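Local coordinates for inositol 2-dehydrogenase (PDB 4HKT), which oxidises myo-inositol to scyllo-inosose (2-keto-myo-inositol) with NAD(+) as hydride acceptor, the first step of myo-inositol degradation, at the interface of chains A and B and the interface of chains A and C. Residues are numbered along the deposited sequence; one frame, centred on the assembly and turned at random. Chains: chain A/B/C, Inositol 2-dehydrogenase.

Contact 1: the interface of chains A and B. Residues chain A 152, 211-213, 226-229; chain B 146, 148, 225.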
loop_
_atom_site.group_PDB
_atom_site.type_symbol
_atom_site.label_atom_id
_atom_site.label_comp_id
_atom_site.label_asym_id
_atom_site.label_seq_id
_atom_site.Cartn_x
_atom_site.Cartn_y
_atom_site.Cartn_z
ATOM N N ARG A 152 4.231 -18.836 5.873
ATOM C CA ARG A 152 5.491 -19.238 5.292
ATOM C C ARG A 152 6.634 -18.855 6.275
ATOM O O ARG A 152 6.747 -17.696 6.699
ATOM C CB ARG A 152 5.730 -18.596 3.914
ATOM C CG ARG A 152 4.609 -18.869 2.907
ATOM C CD ARG A 152 4.750 -18.082 1.617
ATOM N NE ARG A 152 3.746 -18.555 0.687
ATOM C CZ ARG A 152 3.196 -17.836 -0.287
ATOM N NH1 ARG A 152 3.573 -16.591 -0.537
ATOM N NH2 ARG A 152 2.276 -18.387 -1.059
ATOM N N SER A 211 5.889 -28.216 1.585
ATOM C CA SER A 211 5.008 -27.338 0.834
ATOM C C SER A 211 3.648 -27.999 0.763
ATOM O O SER A 211 3.491 -29.057 0.140
ATOM C CB SER A 211 5.534 -27.102 -0.583
ATOM O OG SER A 211 6.859 -26.557 -0.584
ATOM N N VAL A 212 2.654 -27.377 1.405
ATOM C CA VAL A 212 1.355 -27.974 1.506
ATOM C C VAL A 212 0.164 -27.025 1.292
ATOM O O VAL A 212 0.222 -25.830 1.587
ATOM C CB VAL A 212 1.209 -28.747 2.823
ATOM C CG1 VAL A 212 2.364 -29.736 2.999
ATOM C CG2 VAL A 212 1.114 -27.815 4.029
ATOM N N SER A 213 -0.899 -27.598 0.748
ATOM C CA SER A 213 -2.138 -26.896 0.487
ATOM C C SER A 213 -3.282 -27.681 1.076
ATOM O O SER A 213 -3.325 -28.903 0.972
ATOM C CB SER A 213 -2.354 -26.722 -1.019
ATOM O OG SER A 213 -1.228 -26.142 -1.610
ATOM N N ILE A 226 -5.811 -23.114 3.152
ATOM C CA ILE A 226 -4.571 -22.890 3.851
ATOM C C ILE A 226 -3.384 -23.187 2.907
ATOM O O ILE A 226 -3.370 -24.230 2.250
ATOM C CB ILE A 226 -4.473 -23.758 5.128
ATOM C CG1 ILE A 226 -5.525 -23.360 6.158
ATOM C CG2 ILE A 226 -3.123 -23.515 5.808
ATOM C CD1 ILE A 226 -5.805 -24.446 7.197
ATOM N N SER A 227 -2.424 -22.263 2.846
ATOM C CA SER A 227 -1.186 -22.436 2.083
ATOM C C SER A 227 -0.007 -22.327 3.060
ATOM O O SER A 227 0.094 -21.338 3.764
ATOM C CB SER A 227 -1.060 -21.293 1.045
ATOM O OG SER A 227 0.135 -21.372 0.286
ATOM N N ASN A 228 0.894 -23.315 3.072
ATOM C CA ASN A 228 2.062 -23.331 3.975
ATOM C C ASN A 228 3.312 -23.653 3.152
ATOM O O ASN A 228 3.301 -24.566 2.319
ATOM C CB ASN A 228 1.918 -24.464 5.023
ATOM C CG ASN A 228 1.057 -24.132 6.243
ATOM O OD1 ASN A 228 0.972 -24.980 7.142
ATOM N ND2 ASN A 228 0.370 -22.963 6.280
ATOM N N SER A 229 4.399 -22.930 3.421
ATOM C CA SER A 229 5.700 -23.215 2.846
ATOM C C SER A 229 6.726 -23.106 3.984
ATOM O O SER A 229 6.705 -22.148 4.715
ATOM C CB SER A 229 6.065 -22.193 1.789
ATOM O OG SER A 229 7.432 -22.335 1.396
HETATM N N MSE B 146 4.405 -22.594 -5.347
HETATM C CA MSE B 146 3.001 -22.571 -4.889
HETATM C C MSE B 146 2.335 -21.337 -5.454
HETATM O O MSE B 146 2.853 -20.243 -5.321
HETATM C CB MSE B 146 2.959 -22.551 -3.361
HETATM C CG MSE B 146 3.711 -23.763 -2.799
HETATM SE SE MSE B 146 3.557 -23.874 -0.862
HETATM C CE MSE B 146 1.704 -24.516 -0.938
ATOM N N THR B 148 -1.266 -19.040 -5.836
ATOM C CA THR B 148 -2.560 -18.750 -5.246
ATOM C C THR B 148 -3.306 -17.747 -6.150
ATOM O O THR B 148 -2.751 -16.695 -6.581
ATOM C CB THR B 148 -2.462 -18.180 -3.811
ATOM O OG1 THR B 148 -1.536 -18.947 -3.040
ATOM C CG2 THR B 148 -3.827 -18.241 -3.092
ATOM N N ILE B 225 -3.580 -23.206 -5.719
ATOM C CA ILE B 225 -4.815 -23.116 -5.041
ATOM C C ILE B 225 -5.638 -22.042 -5.727
ATOM O O ILE B 225 -5.146 -20.937 -6.009
ATOM C CB ILE B 225 -4.576 -22.656 -3.602
ATOM C CG1 ILE B 225 -3.683 -23.613 -2.852
ATOM C CG2 ILE B 225 -5.878 -22.567 -2.849
ATOM C CD1 ILE B 225 -3.325 -23.124 -1.452
HETATM O O HOH W 1 1.212 -18.227 -3.517
HETATM O O HOH W 2 -0.347 -21.176 -2.378
#

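Contact 2: the interface of chains A and C. Residues chain A 262-264, 267; chain C 233-234, 271-272.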
loop_
_atom_site.group_PDB
_atom_site.type_symbol
_atom_site.label_atom_id
_atom_site.label_comp_id
_atom_site.label_asym_id
_atom_site.label_seq_id
_atom_site.Cartn_x
_atom_site.Cartn_y
_atom_site.Cartn_z
ATOM N N ALA A 262 12.926 4.480 -3.237
ATOM C CA ALA A 262 12.571 4.504 -4.648
ATOM C C ALA A 262 13.805 4.855 -5.449
ATOM O O ALA A 262 14.505 5.818 -5.113
ATOM C CB ALA A 262 11.500 5.539 -4.907
ATOM N N THR A 263 14.062 4.063 -6.484
ATOM C CA THR A 263 15.107 4.317 -7.454
ATOM C C THR A 263 14.616 3.829 -8.824
ATOM O O THR A 263 13.428 3.473 -8.997
ATOM C CB THR A 263 16.393 3.535 -7.110
ATOM O OG1 THR A 263 16.107 2.130 -7.121
ATOM C CG2 THR A 263 16.949 3.944 -5.755
ATOM N N GLY A 264 15.530 3.770 -9.789
ATOM C CA GLY A 264 15.209 3.274 -11.135
ATOM C C GLY A 264 14.920 1.786 -11.174
ATOM O O GLY A 264 14.341 1.297 -12.145
ATOM N N TYR A 267 10.308 0.724 -6.282
ATOM C CA TYR A 267 9.977 1.099 -4.909
ATOM C C TYR A 267 10.100 -0.106 -4.002
ATOM O O TYR A 267 9.340 -1.073 -4.137
ATOM C CB TYR A 267 8.535 1.609 -4.824
ATOM C CG TYR A 267 8.314 2.994 -5.375
ATOM C CD1 TYR A 267 7.935 4.047 -4.526
ATOM C CD2 TYR A 267 8.506 3.276 -6.726
ATOM C CE1 TYR A 267 7.739 5.339 -5.019
ATOM C CE2 TYR A 267 8.334 4.590 -7.222
ATOM C CZ TYR A 267 7.950 5.600 -6.356
ATOM O OH TYR A 267 7.765 6.891 -6.790
ATOM N N THR C 233 15.042 9.433 -10.531
ATOM C CA THR C 233 15.403 8.164 -11.137
ATOM C C THR C 233 14.251 7.152 -11.168
ATOM O O THR C 233 14.241 6.277 -12.021
ATOM C CB THR C 233 16.587 7.515 -10.400
ATOM O OG1 THR C 233 16.283 7.374 -9.012
ATOM C CG2 THR C 233 17.879 8.365 -10.564
ATOM N N TYR C 234 13.321 7.274 -10.225
ATOM C CA TYR C 234 12.143 6.386 -10.136
ATOM C C TYR C 234 11.002 6.792 -11.069
ATOM O O TYR C 234 9.944 6.151 -11.085
ATOM C CB TYR C 234 11.629 6.287 -8.687
ATOM C CG TYR C 234 11.519 7.590 -7.960
ATOM C CD1 TYR C 234 10.322 8.315 -7.949
ATOM C CD2 TYR C 234 12.614 8.109 -7.277
ATOM C CE1 TYR C 234 10.221 9.525 -7.271
ATOM C CE2 TYR C 234 12.538 9.319 -6.604
ATOM C CZ TYR C 234 11.343 10.019 -6.591
ATOM O OH TYR C 234 11.294 11.224 -5.907
ATOM N N PRO C 271 8.994 1.066 -11.063
ATOM C CA PRO C 271 9.051 2.523 -11.071
ATOM C C PRO C 271 7.818 3.127 -11.744
ATOM O O PRO C 271 6.934 2.395 -12.250
ATOM C CB PRO C 271 10.352 2.852 -11.839
ATOM C CG PRO C 271 10.765 1.602 -12.532
ATOM C CD PRO C 271 10.040 0.437 -11.890
ATOM N N LEU C 272 7.745 4.457 -11.726
ATOM C CA LEU C 272 6.590 5.174 -12.257
ATOM C C LEU C 272 6.679 5.230 -13.772
ATOM O O LEU C 272 7.624 4.741 -14.363
ATOM C CB LEU C 272 6.525 6.604 -11.697
ATOM C CG LEU C 272 6.663 6.689 -10.180
ATOM C CD1 LEU C 272 6.517 8.143 -9.743
ATOM C CD2 LEU C 272 5.626 5.787 -9.525
#

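Contact 1: the interface of chains A and B
B:Met146, a selenomethionine here, pushes its tip into the strand face formed by A:Ser211, A:Ser213, A:Ser227 and A:Ser229. Its CB and CG carry the chain away from strand 144-152 of chain B, anti at chi2 (-175°), and a bend at chi3 (75°) then lays the methyl over the sheet of chain A. The selenium sits 3.3 Å from the backbone O of A:Asn228 and is flanked by the CB atoms of A:Ser211 and A:Ser229. Beyond it, the methyl CE lies 3.4 Å from A:Ser213 OG and also faces A:Ser227 OG and the backbone O of A:Val212, so the apolar tip has largely polar neighbours.

Alongside, B:Ile225 uses its longer branch: CD1 reaches A:Ser213 CB at 3.8 Å and touches A:Ser227 CB as well. An alanine here would probably leave both serine CB atoms without their apolar partner and open a gap against A:Ser213 and A:Ser227.

Water does the polar bridging. Water 1 is held by the guanidinium NH2 of A:Arg152 (2.7 Å), by B:Thr148 OG1 at 2.9 Å and, at a longer distance, by the backbone O of B:Met146. Water 2 lies 2.6 Å from B:Thr148 OG1 and also meets A:Ser227 OG, which stands anti to its backbone N (chi1 179°). B:Thr148 OG1 thus serves both waters.

All the residues belong to strands 144-152, 211-218 and 223-229, which lie in the sheet of the C-terminal domain; two such sheets face each other across a two-fold axis, in what is probably a dimer interface of the enzyme.

Contact 2: the interface of chains A and C
The hairpin of chain A made by strands 259-263 and 266-269, with A:Gly264 at its turn, meets two loop stretches of chain C, C:Thr233-C:Tyr234 and C:Pro271-C:Leu272. Both chains contribute from the C-terminal part of a Gfo/Idh/MocA-family dehydrogenase, and the contact is made by van der Waals packing.

The methyl of A:Ala262 touches both aromatic rings. Its CB stands 3.7 Å above the centre of the A:Tyr267 ring, within its own chain, and on its other side presses on the C:Tyr234 ring near CG and CD2. The two rings are turned about 77° to each other. A:Tyr267 enters tip first, CG anti to its carbonyl carbon (chi1 -75°), and its phenol oxygen OH comes in at the CD1-CE1 margin of the C:Tyr234 ring, tilted towards the face that A:Ala262 touches. C:Leu272 crosses this tyrosine at about a right angle: its CD1 lies 3.4 Å from A:Tyr267 OH, while CD2 packs on ring carbon CE2 at 3.8 Å.

C:Tyr234 holds CG between its backbone N and carbonyl carbon (chi1 46°), which sets the ring against A:Ala262. The backbone places its CB 3.4 Å from the backbone O of A:Thr263. At the turn, the backbones come close: the CA of A:Gly264 is 3.3 Å from the carbonyl O of C:Thr233, an approach made with no side chain between them. The C:Thr233 hydroxyl OG1 lies over the A:Thr263 backbone, 3.6 Å from its CA. From the other loop stretch, C:Pro271 touches A:Gly264 O with the ring carbon CG, at 3.6 Å.

Chain A takes part in both contacts, meeting chain B in contact 1 and chain C in contact 2, with the centres of the two patches about 32 Å apart. They share no residue, but they are close in sequence: strand 223-229, used in contact 1, runs on towards the loop holding positions 233 and 234, which chain C presents in contact 2. Each interface has its own two-fold symmetry, so the pair together can join four copies, as in the deposited assembly; the enzyme is probably a tetramer.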